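Local coordinates for FtsZ-like protein of unknown function (Nostoc punctiforme, PDB 3C8L) that is of unknown function but is an FtsZ-like member of the Lin0512 family of conserved hypothetical proteins, at residues T23-R28 with V60-P65. Residues are numbered along the deposited sequence; the frame is centred on the assembly and turned at random.
Sequences TIAASR and VAVPYP
Val60 lays its CG1 methyl against the methyl of Ala26, with Val60 CG1 3.9 Å from Ala26 CB. With CG1 anti to the backbone N (chi1 166°), both methyls of Val60 face the helix, CG1 the nearer to Ala26 CB and CG2 slightly farther off. Two residues further on, Val62 also points its CB toward the helix. Its CG2 comes within 4.3 Å of Ala25 CB, a looser methyl-to-methyl touch. Ala61, between the two valines, faces the other way and packs on Met91 of the second subunit. Two consecutive alanines of the helix thus meet two valines two residues apart. The short side chains let the backbones come near, with Ala26 CA 6.6 Å from Val60 CA. No hydrogen bond crosses between 23-28 and 60-65. All four touching residues are buried, and the two segments bury 128 Å² in total, a small area that suits such short side chains. The helix is held by its own backbone bonds, such as Ser27 N to Thr23 O at 2.8 Å. On the other side, Val60 and Val62 are bonded through their backbones to strand 81-94. Other residues widen the apolar patch: Ala25 and Val62 both rest on Ala111 of strand 107-120, while Ala26 also touches Val73 of helix 70-74. The contact places helix 22-34 against one face of the sheet. This is helix-on-sheet packing, as in alpha+beta folds with a mixed, mainly antiparallel sheet, built here from alanine and valine methyls.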
ATOM      1  N   THR A  23       2.273   7.693  18.304  1.00  9.97           N
ATOM      2  CA  THR A  23       0.847   7.807  18.076  1.00 10.29           C
ATOM      3  C   THR A  23       0.527   8.072  16.585  1.00  9.73           C
ATOM      4  O   THR A  23      -0.435   7.515  16.053  1.00  9.75           O
ATOM      5  CB  THR A  23       0.220   8.961  18.908  1.00  9.65           C
ATOM      6  OG1 THR A  23       0.407   8.683  20.297  1.00 10.51           O
ATOM      7  CG2 THR A  23      -1.289   9.049  18.661  1.00 10.58           C
ATOM      8  N   ILE A  24       1.304   8.936  15.940  1.00  9.86           N
ATOM      9  CA  ILE A  24       1.138   9.287  14.529  0.50 10.41           C
ATOM     10  C   ILE A  24       1.365   8.052  13.657  1.00  9.48           C
ATOM     11  O   ILE A  24       0.604   7.763  12.735  1.00  9.81           O
ATOM     12  CB  ILE A  24       2.111  10.441  14.150  0.50 10.94           C
ATOM     13  CG1 ILE A  24       1.662  11.744  14.833  0.50 12.38           C
ATOM     14  CG2 ILE A  24       2.172  10.631  12.641  0.50 10.65           C
ATOM     15  CD1 ILE A  24       2.525  12.934  14.538  0.50 12.84           C
ATOM     16  N   ALA A  25       2.442   7.334  13.938  1.00  9.53           N
ATOM     17  CA  ALA A  25       2.732   6.106  13.183  1.00  9.20           C
ATOM     18  C   ALA A  25       1.565   5.117  13.335  1.00  8.15           C
ATOM     19  O   ALA A  25       1.090   4.529  12.350  1.00  8.60           O
ATOM     20  CB  ALA A  25       4.041   5.488  13.661  1.00  9.54           C
ATOM     21  N   ALA A  26       1.080   4.952  14.569  1.00  8.34           N
ATOM     22  CA  ALA A  26      -0.015   4.033  14.840  1.00  8.37           C
ATOM     23  C   ALA A  26      -1.326   4.439  14.153  1.00  8.56           C
ATOM     24  O   ALA A  26      -2.008   3.605  13.580  1.00  8.88           O
ATOM     25  CB  ALA A  26      -0.233   3.888  16.340  1.00  9.37           C
ATOM     26  N   SER A  27      -1.652   5.729  14.232  0.50  8.56           N
ATOM     27  CA  SER A  27      -2.869   6.244  13.604  0.50  7.77           C
ATOM     28  C   SER A  27      -2.827   6.034  12.094  0.50  8.52           C
ATOM     29  O   SER A  27      -3.816   5.610  11.476  0.50  8.62           O
ATOM     30  CB  SER A  27      -3.066   7.729  13.948  0.50  8.29           C
ATOM     31  OG  SER A  27      -3.362   7.862  15.326  0.50  9.76           O
ATOM     32  N   ARG A  28      -1.677   6.338  11.502  1.00  8.43           N
ATOM     33  CA  ARG A  28      -1.493   6.170  10.055  1.00  8.92           C
ATOM     34  C   ARG A  28      -1.557   4.694   9.676  1.00  8.02           C
ATOM     35  O   ARG A  28      -2.064   4.354   8.602  1.00  9.09           O
ATOM     36  CB  ARG A  28      -0.185   6.758   9.609  1.00  8.95           C
ATOM     37  CG  ARG A  28      -0.215   8.276   9.605  1.00  9.67           C
ATOM     38  CD  ARG A  28       1.121   8.908   9.329  1.00  9.79           C
ATOM     39  NE  ARG A  28       1.012  10.370   9.237  1.00 10.36           N
ATOM     40  CZ  ARG A  28       2.025  11.215   9.204  1.00 10.90           C
ATOM     41  NH1 ARG A  28       3.263  10.775   9.271  1.00 11.53           N
ATOM     42  NH2 ARG A  28       1.790  12.535   9.133  1.00 14.05           N
ATOM     43  N   VAL A  60      -1.745  -3.047  17.448  1.00  8.33           N
ATOM     44  CA  VAL A  60      -0.641  -2.232  16.956  1.00  9.04           C
ATOM     45  C   VAL A  60       0.695  -2.632  17.556  1.00  8.97           C
ATOM     46  O   VAL A  60       0.769  -2.925  18.752  1.00  9.78           O
ATOM     47  CB  VAL A  60      -0.882  -0.719  17.270  1.00  9.30           C
ATOM     48  CG1 VAL A  60       0.398   0.121  17.091  1.00 10.88           C
ATOM     49  CG2 VAL A  60      -2.013  -0.170  16.385  1.00 11.09           C
ATOM     50  N   ALA A  61       1.736  -2.695  16.719  1.00  9.17           N
ATOM     51  CA  ALA A  61       3.106  -2.928  17.160  1.00  9.74           C
ATOM     52  C   ALA A  61       3.906  -1.728  16.663  1.00  9.32           C
ATOM     53  O   ALA A  61       3.839  -1.368  15.477  1.00  9.31           O
ATOM     54  CB  ALA A  61       3.656  -4.245  16.688  1.00 10.32           C
ATOM     55  N   VAL A  62       4.662  -1.106  17.565  1.00  9.38           N
ATOM     56  CA  VAL A  62       5.398   0.101  17.224  1.00  9.46           C
ATOM     57  C   VAL A  62       6.485   0.325  18.280  1.00  9.31           C
ATOM     58  O   VAL A  62       6.365  -0.186  19.397  1.00 10.26           O
ATOM     59  CB  VAL A  62       4.393   1.333  17.260  1.00  9.57           C
ATOM     60  CG1 VAL A  62       3.822   1.534  18.695  1.00 10.51           C
ATOM     61  CG2 VAL A  62       4.998   2.622  16.758  1.00 10.49           C
ATOM     62  N   PRO A  63       7.557   1.065  17.933  1.00 10.75           N
ATOM     63  CA  PRO A  63       8.513   1.421  18.981  1.00 10.82           C
ATOM     64  C   PRO A  63       7.840   2.382  19.986  1.00 10.62           C
ATOM     65  O   PRO A  63       6.960   3.160  19.612  1.00 10.79           O
ATOM     66  CB  PRO A  63       9.669   2.075  18.222  1.00 11.86           C
ATOM     67  CG  PRO A  63       9.449   1.744  16.791  1.00 14.44           C
ATOM     68  CD  PRO A  63       8.029   1.466  16.596  1.00 11.36           C
ATOM     69  N   TYR A  64       8.272   2.307  21.239  1.00 11.67           N
ATOM     70  CA  TYR A  64       7.757   3.157  22.330  1.00 11.63           C
ATOM     71  C   TYR A  64       6.237   3.016  22.435  1.00 10.82           C
ATOM     72  O   TYR A  64       5.508   4.022  22.449  1.00 11.61           O
ATOM     73  CB  TYR A  64       8.164   4.611  22.102  1.00 13.04           C
ATOM     74  CG  TYR A  64       9.615   4.790  21.753  1.00 13.90           C
ATOM     75  CD1 TYR A  64      10.602   4.627  22.714  1.00 15.21           C
ATOM     76  CD2 TYR A  64      10.008   5.141  20.476  1.00 14.11           C
ATOM     77  CE1 TYR A  64      11.942   4.780  22.389  1.00 16.35           C
ATOM     78  CE2 TYR A  64      11.330   5.304  20.138  1.00 15.28           C
ATOM     79  CZ  TYR A  64      12.299   5.124  21.097  1.00 15.35           C
ATOM     80  OH  TYR A  64      13.630   5.299  20.804  1.00 17.05           O
ATOM     81  N   PRO A  65       5.737   1.775  22.561  1.00 11.00           N
ATOM     82  CA  PRO A  65       4.286   1.577  22.582  1.00 11.53           C
ATOM     83  C   PRO A  65       3.596   2.310  23.733  1.00 10.85           C
ATOM     84  O   PRO A  65       2.438   2.696  23.632  1.00 11.26           O
ATOM     85  CB  PRO A  65       4.145   0.061  22.719  1.00 11.40           C
ATOM     86  CG  PRO A  65       5.393  -0.352  23.363  1.00 11.71           C
ATOM     87  CD  PRO A  65       6.437   0.497  22.764  1.00 11.22           C
TER